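Local coordinates for Iron(III) ABC transporter, periplasmic iron-compound-binding protein (Vibrio cholerae, PDB 5GGY) that probably captures ferric siderophores such as iron-loaded Desferal in the periplasm and delivers them to an ABC transporter for uptake, at residues L27-E32 and S118-L123; L33-V38 and F127-V132. One frame throughout, in Å; residues are numbered along the deposited sequence.

Contact 1. Residues L27-E32 and S118-L123; sequences LEQVLE and SHFKTL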
loop_
_atom_site.group_PDB
_atom_site.type_symbol
_atom_site.label_atom_id
_atom_site.label_comp_id
_atom_site.label_asym_id
_atom_site.label_seq_id
_atom_site.Cartn_x
_atom_site.Cartn_y
_atom_site.Cartn_z
ATOM N N LEU A 27 -6.895 -16.963 -8.535
ATOM C CA LEU A 27 -8.320 -17.131 -8.284
ATOM C C LEU A 27 -8.787 -16.124 -7.246
ATOM O O LEU A 27 -9.854 -15.531 -7.384
ATOM C CB LEU A 27 -8.629 -18.555 -7.817
ATOM C CG LEU A 27 -10.089 -18.849 -7.463
ATOM C CD1 LEU A 27 -11.029 -18.453 -8.595
ATOM C CD2 LEU A 27 -10.269 -20.318 -7.113
ATOM N N GLU A 28 -7.979 -15.939 -6.207
ATOM C CA GLU A 28 -8.266 -14.950 -5.176
ATOM C C GLU A 28 -8.269 -13.537 -5.754
ATOM O O GLU A 28 -9.177 -12.750 -5.484
ATOM C CB GLU A 28 -7.245 -15.044 -4.039
ATOM C CG GLU A 28 -7.245 -13.837 -3.109
ATOM C CD GLU A 28 -6.017 -13.782 -2.226
ATOM O OE1 GLU A 28 -5.605 -12.665 -1.847
ATOM O OE2 GLU A 28 -5.466 -14.858 -1.907
ATOM N N GLN A 29 -7.250 -13.231 -6.554
ATOM C CA GLN A 29 -7.083 -11.904 -7.141
ATOM C C GLN A 29 -8.297 -11.455 -7.949
ATOM O O GLN A 29 -8.809 -10.356 -7.743
ATOM C CB GLN A 29 -5.837 -11.865 -8.032
ATOM C CG GLN A 29 -4.518 -12.169 -7.326
ATOM C CD GLN A 29 -4.020 -11.031 -6.451
ATOM O OE1 GLN A 29 -4.749 -10.511 -5.606
ATOM N NE2 GLN A 29 -2.763 -10.643 -6.649
ATOM N N VAL A 30 -8.756 -12.301 -8.869
ATOM C CA VAL A 30 -9.869 -11.926 -9.738
ATOM C C VAL A 30 -11.182 -11.821 -8.966
ATOM O O VAL A 30 -12.026 -10.985 -9.283
ATOM C CB VAL A 30 -10.049 -12.922 -10.912
ATOM C CG1 VAL A 30 -8.915 -12.778 -11.909
ATOM C CG2 VAL A 30 -10.150 -14.353 -10.406
ATOM N N LEU A 31 -11.352 -12.661 -7.950
ATOM C CA LEU A 31 -12.565 -12.628 -7.139
ATOM C C LEU A 31 -12.654 -11.336 -6.337
ATOM O O LEU A 31 -13.723 -10.731 -6.242
ATOM C CB LEU A 31 -12.626 -13.833 -6.198
ATOM C CG LEU A 31 -12.963 -15.189 -6.821
ATOM C CD1 LEU A 31 -13.019 -16.267 -5.750
ATOM C CD2 LEU A 31 -14.273 -15.119 -7.588
ATOM N N GLU A 32 -11.527 -10.921 -5.763
ATOM C CA GLU A 32 -11.475 -9.696 -4.974
ATOM C C GLU A 32 -11.724 -8.465 -5.838
ATOM O O GLU A 32 -12.173 -7.431 -5.345
ATOM C CB GLU A 32 -10.126 -9.573 -4.263
ATOM C CG GLU A 32 -9.864 -10.655 -3.230
ATOM C CD GLU A 32 -10.668 -10.468 -1.955
ATOM O OE1 GLU A 32 -10.620 -11.367 -1.091
ATOM O OE2 GLU A 32 -11.340 -9.423 -1.810
ATOM N N SER A 118 1.477 -6.189 -6.634
ATOM C CA SER A 118 1.726 -5.678 -7.974
ATOM C C SER A 118 0.848 -6.382 -9.004
ATOM O O SER A 118 0.304 -5.743 -9.906
ATOM C CB SER A 118 3.203 -5.835 -8.343
ATOM O OG SER A 118 3.465 -5.263 -9.614
ATOM N N HIS A 119 0.706 -7.696 -8.862
ATOM C CA HIS A 119 -0.144 -8.473 -9.761
ATOM C C HIS A 119 -1.606 -8.066 -9.614
ATOM O O HIS A 119 -2.347 -8.016 -10.595
ATOM C CB HIS A 119 0.015 -9.971 -9.498
ATOM C CG HIS A 119 1.311 -10.537 -9.988
ATOM N ND1 HIS A 119 2.241 -9.780 -10.668
ATOM C CD2 HIS A 119 1.832 -11.782 -9.900
ATOM C CE1 HIS A 119 3.280 -10.535 -10.977
ATOM N NE2 HIS A 119 3.056 -11.756 -10.522
ATOM N N PHE A 120 -2.009 -7.781 -8.380
ATOM C CA PHE A 120 -3.370 -7.357 -8.079
ATOM C C PHE A 120 -3.707 -6.069 -8.815
ATOM O O PHE A 120 -4.824 -5.891 -9.305
ATOM C CB PHE A 120 -3.533 -7.178 -6.571
ATOM C CG PHE A 120 -4.929 -6.832 -6.135
ATOM C CD1 PHE A 120 -5.964 -7.743 -6.271
ATOM C CD2 PHE A 120 -5.194 -5.606 -5.546
ATOM C CE1 PHE A 120 -7.242 -7.426 -5.849
ATOM C CE2 PHE A 120 -6.464 -5.284 -5.123
ATOM C CZ PHE A 120 -7.490 -6.190 -5.273
ATOM N N LYS A 121 -2.728 -5.177 -8.904
ATOM C CA LYS A 121 -2.912 -3.910 -9.597
ATOM C C LYS A 121 -2.972 -4.076 -11.111
ATOM O O LYS A 121 -3.853 -3.525 -11.765
ATOM C CB LYS A 121 -1.789 -2.947 -9.228
ATOM C CG LYS A 121 -1.773 -2.544 -7.776
ATOM C CD LYS A 121 -0.538 -1.740 -7.476
ATOM C CE LYS A 121 -0.592 -1.156 -6.086
ATOM N NZ LYS A 121 0.677 -0.453 -5.786
ATOM N N THR A 122 -2.022 -4.831 -11.657
ATOM C CA THR A 122 -1.952 -5.066 -13.097
ATOM C C THR A 122 -3.214 -5.746 -13.618
ATOM O O THR A 122 -3.714 -5.407 -14.691
ATOM C CB THR A 122 -0.725 -5.918 -13.469
ATOM O OG1 THR A 122 -0.745 -7.133 -12.714
ATOM C CG2 THR A 122 0.559 -5.161 -13.172
ATOM N N LEU A 123 -3.718 -6.710 -12.856
ATOM C CA LEU A 123 -4.954 -7.391 -13.210
ATOM C C LEU A 123 -6.130 -6.418 -13.185
ATOM O O LEU A 123 -7.035 -6.501 -14.016
ATOM C CB LEU A 123 -5.210 -8.571 -12.266
ATOM C CG LEU A 123 -4.313 -9.795 -12.448
ATOM C CD1 LEU A 123 -4.555 -10.804 -11.338
ATOM C CD2 LEU A 123 -4.557 -10.429 -13.810
#

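Contact 2. Residues L33-V38 and F127-V132; sequences LGIQPV and FGKEAV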
loop_
_atom_site.group_PDB
_atom_site.type_symbol
_atom_site.label_atom_id
_atom_site.label_comp_id
_atom_site.label_asym_id
_atom_site.label_seq_id
_atom_site.Cartn_x
_atom_site.Cartn_y
_atom_site.Cartn_z
ATOM N N LEU A 33 -11.430 -8.584 -7.128
ATOM C CA LEU A 33 -11.653 -7.497 -8.074
ATOM C C LEU A 33 -13.095 -7.473 -8.564
ATOM O O LEU A 33 -13.499 -6.564 -9.283
ATOM C CB LEU A 33 -10.701 -7.617 -9.266
ATOM C CG LEU A 33 -9.227 -7.307 -8.998
ATOM C CD1 LEU A 33 -8.396 -7.534 -10.250
ATOM C CD2 LEU A 33 -9.074 -5.881 -8.497
ATOM N N GLY A 34 -13.868 -8.476 -8.166
ATOM C CA GLY A 34 -15.248 -8.587 -8.598
ATOM C C GLY A 34 -15.357 -9.217 -9.972
ATOM O O GLY A 34 -16.299 -8.952 -10.714
ATOM N N ILE A 35 -14.381 -10.052 -10.309
ATOM C CA ILE A 35 -14.370 -10.766 -11.580
ATOM C C ILE A 35 -14.618 -12.250 -11.343
ATOM O O ILE A 35 -13.765 -12.939 -10.793
ATOM C CB ILE A 35 -13.026 -10.592 -12.326
ATOM C CG1 ILE A 35 -12.735 -9.112 -12.590
ATOM C CG2 ILE A 35 -13.033 -11.377 -13.628
ATOM C CD1 ILE A 35 -13.516 -8.521 -13.748
ATOM N N GLN A 36 -15.789 -12.736 -11.745
ATOM C CA GLN A 36 -16.119 -14.151 -11.583
ATOM C C GLN A 36 -15.585 -14.977 -12.749
ATOM O O GLN A 36 -16.054 -14.840 -13.880
ATOM C CB GLN A 36 -17.631 -14.352 -11.452
ATOM C CG GLN A 36 -18.218 -13.886 -10.135
ATOM C CD GLN A 36 -19.633 -14.391 -9.919
ATOM O OE1 GLN A 36 -20.196 -15.085 -10.767
ATOM N NE2 GLN A 36 -20.212 -14.048 -8.776
ATOM N N PRO A 37 -14.592 -15.837 -12.475
ATOM C CA PRO A 37 -14.010 -16.694 -13.511
ATOM C C PRO A 37 -14.944 -17.838 -13.885
ATOM O O PRO A 37 -15.726 -18.281 -13.043
ATOM C CB PRO A 37 -12.736 -17.223 -12.850
ATOM C CG PRO A 37 -13.068 -17.255 -11.405
ATOM C CD PRO A 37 -13.978 -16.078 -11.155
ATOM N N VAL A 38 -14.868 -18.305 -15.126
ATOM C CA VAL A 38 -15.700 -19.418 -15.561
ATOM C C VAL A 38 -15.011 -20.747 -15.259
ATOM O O VAL A 38 -15.647 -21.803 -15.271
ATOM C CB VAL A 38 -16.027 -19.333 -17.066
ATOM C CG1 VAL A 38 -16.671 -17.994 -17.396
ATOM C CG2 VAL A 38 -14.775 -19.545 -17.903
ATOM N N PHE A 127 -8.528 -5.595 -16.394
ATOM C CA PHE A 127 -9.963 -5.861 -16.357
ATOM C C PHE A 127 -10.773 -4.630 -15.949
ATOM O O PHE A 127 -11.973 -4.728 -15.687
ATOM C CB PHE A 127 -10.268 -7.020 -15.404
ATOM C CG PHE A 127 -9.708 -8.341 -15.850
ATOM C CD1 PHE A 127 -10.328 -9.070 -16.851
ATOM C CD2 PHE A 127 -8.563 -8.857 -15.263
ATOM C CE1 PHE A 127 -9.813 -10.285 -17.260
ATOM C CE2 PHE A 127 -8.045 -10.068 -15.666
ATOM C CZ PHE A 127 -8.671 -10.787 -16.667
ATOM N N GLY A 128 -10.118 -3.473 -15.905
ATOM C CA GLY A 128 -10.792 -2.225 -15.594
ATOM C C GLY A 128 -11.399 -2.181 -14.202
ATOM O O GLY A 128 -12.535 -1.743 -14.027
ATOM N N LYS A 129 -10.638 -2.636 -13.212
ATOM C CA LYS A 129 -11.100 -2.656 -11.826
ATOM C C LYS A 129 -10.109 -1.949 -10.904
ATOM O O LYS A 129 -9.872 -2.392 -9.782
ATOM C CB LYS A 129 -11.316 -4.095 -11.354
ATOM C CG LYS A 129 -12.370 -4.867 -12.133
ATOM C CD LYS A 129 -13.780 -4.450 -11.739
ATOM C CE LYS A 129 -14.817 -5.370 -12.373
ATOM N NZ LYS A 129 -16.197 -5.104 -11.876
ATOM N N GLU A 130 -9.534 -0.852 -11.384
ATOM C CA GLU A 130 -8.505 -0.131 -10.641
ATOM C C GLU A 130 -9.037 0.518 -9.365
ATOM O O GLU A 130 -8.362 0.516 -8.334
ATOM C CB GLU A 130 -7.860 0.933 -11.535
ATOM C CG GLU A 130 -6.768 0.391 -12.444
ATOM C CD GLU A 130 -6.852 0.935 -13.856
ATOM O OE1 GLU A 130 -5.862 1.538 -14.325
ATOM O OE2 GLU A 130 -7.905 0.749 -14.503
ATOM N N ALA A 131 -10.246 1.067 -9.437
ATOM C CA ALA A 131 -10.837 1.773 -8.304
ATOM C C ALA A 131 -11.115 0.835 -7.132
ATOM O O ALA A 131 -10.842 1.168 -5.978
ATOM C CB ALA A 131 -12.120 2.478 -8.734
ATOM N N VAL A 132 -11.664 -0.335 -7.437
ATOM C CA VAL A 132 -11.956 -1.333 -6.416
ATOM C C VAL A 132 -10.653 -1.888 -5.836
ATOM O O VAL A 132 -10.567 -2.167 -4.639
ATOM C CB VAL A 132 -12.845 -2.473 -6.984
ATOM C CG1 VAL A 132 -12.978 -2.346 -8.495
ATOM C CG2 VAL A 132 -12.317 -3.849 -6.595
#

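Contact 1. Residues L27-E32 and S118-L123
Q29 and F120 join two helices of the N-terminal lobe in this class III type periplasmic binding protein, where helix 24-32 packs against helix 112-126. The local axes pass 9.9 Å apart at -49°, and no hydrogen bond spans them. Q29 and F120 carry most of the contact. Bent at chi2 (-74°), the glutamine chain brings its amide obliquely across F120, the two planes 22° apart. OE1 sits obliquely to the ring, 3.1 Å from F120 CD1. On the amide's other branch, Q29 NE2 lies 3.4 Å from F120 N, but both are donors and do not bond. Instead NE2 bonds to A116 O, one turn back on helix 112-126, and OE1 accepts from A261 N, so both ends of this buried amide are satisfied and its flip is fixed. The phenyl ring of F120 leans past Q29 toward the next turn of helix 24-32, its CE1 3.9 Å from E32 CB. The E32 carboxylate turns away from this interface to a salt bridge with K136 and a hydrogen bond with Y266 OH. One turn further along helix 112-126, the methyl L123 CD1 touches Q29 CB at 3.7 Å and closes the base of the glutamine chain. Around the contact, A133 and L137 of helix 130-154 pack on F120, and M262 of helix 262-276 touches E32, while A261 just before that helix also touches F120.

Contact 2. Residues L33-V38 and F127-V132
L33 O lies against the aliphatic chain of K129, with K129 CD 3.3 Å away and CG and CE close behind, and V132 CG2 approaches it at 4.0 Å. This is contact with carbon, since no hydrogen bond links the two segments. Bent at chi2 (-76°) and then extended, the lysine runs over the turn that ends helix 24-32, bringing NZ near two carbonyl oxygens but no nearer than 4.0 Å to G34 O. That turn is a Schellman motif in which G34 takes the positive phi (82°). Beyond it, I35 points at the other segment, and its CD1 meets K129 CE at 3.7 Å and F127 CB at 3.9 Å, so the methyl fits the corner where the lysine chain and the base of the phenylalanine meet. The side chains of L33 and K129 pass one another heading opposite ways, with L33 CD2 4.0 Å from K129 CB. K129 is also the N-cap residue of helix 130-154. The contact therefore sets the connection from helix 24-32 to strand 39-40 against the turn between helices 112-126 and 130-154, with L33 reaching F120, L123 and A124 on the former helix and I35 and F127 both resting on V19 of strand 19-21.

Contacts 1 and 2 are successive steps of one interface, their centres about 8 Å apart. Contact 1 joins the bodies of helices 24-32 and 112-126 and is buried, so its polar glutamine amide is matched by backbone partners. Contact 2 joins what follows each helix, lies farther from the centre of the chain and is partly open, with a lysine chain at its rim and no side-chain amide at the interface. The two meet directly: F120 CE1 packs on L33 CD2 at 3.6 Å, and V30 O probably accepts a hydrogen bond from I35 N, the 6→1 bond of the Schellman motif. L27 and L31 also pack on P37, tying the loop after helix 24-32 back onto that helix.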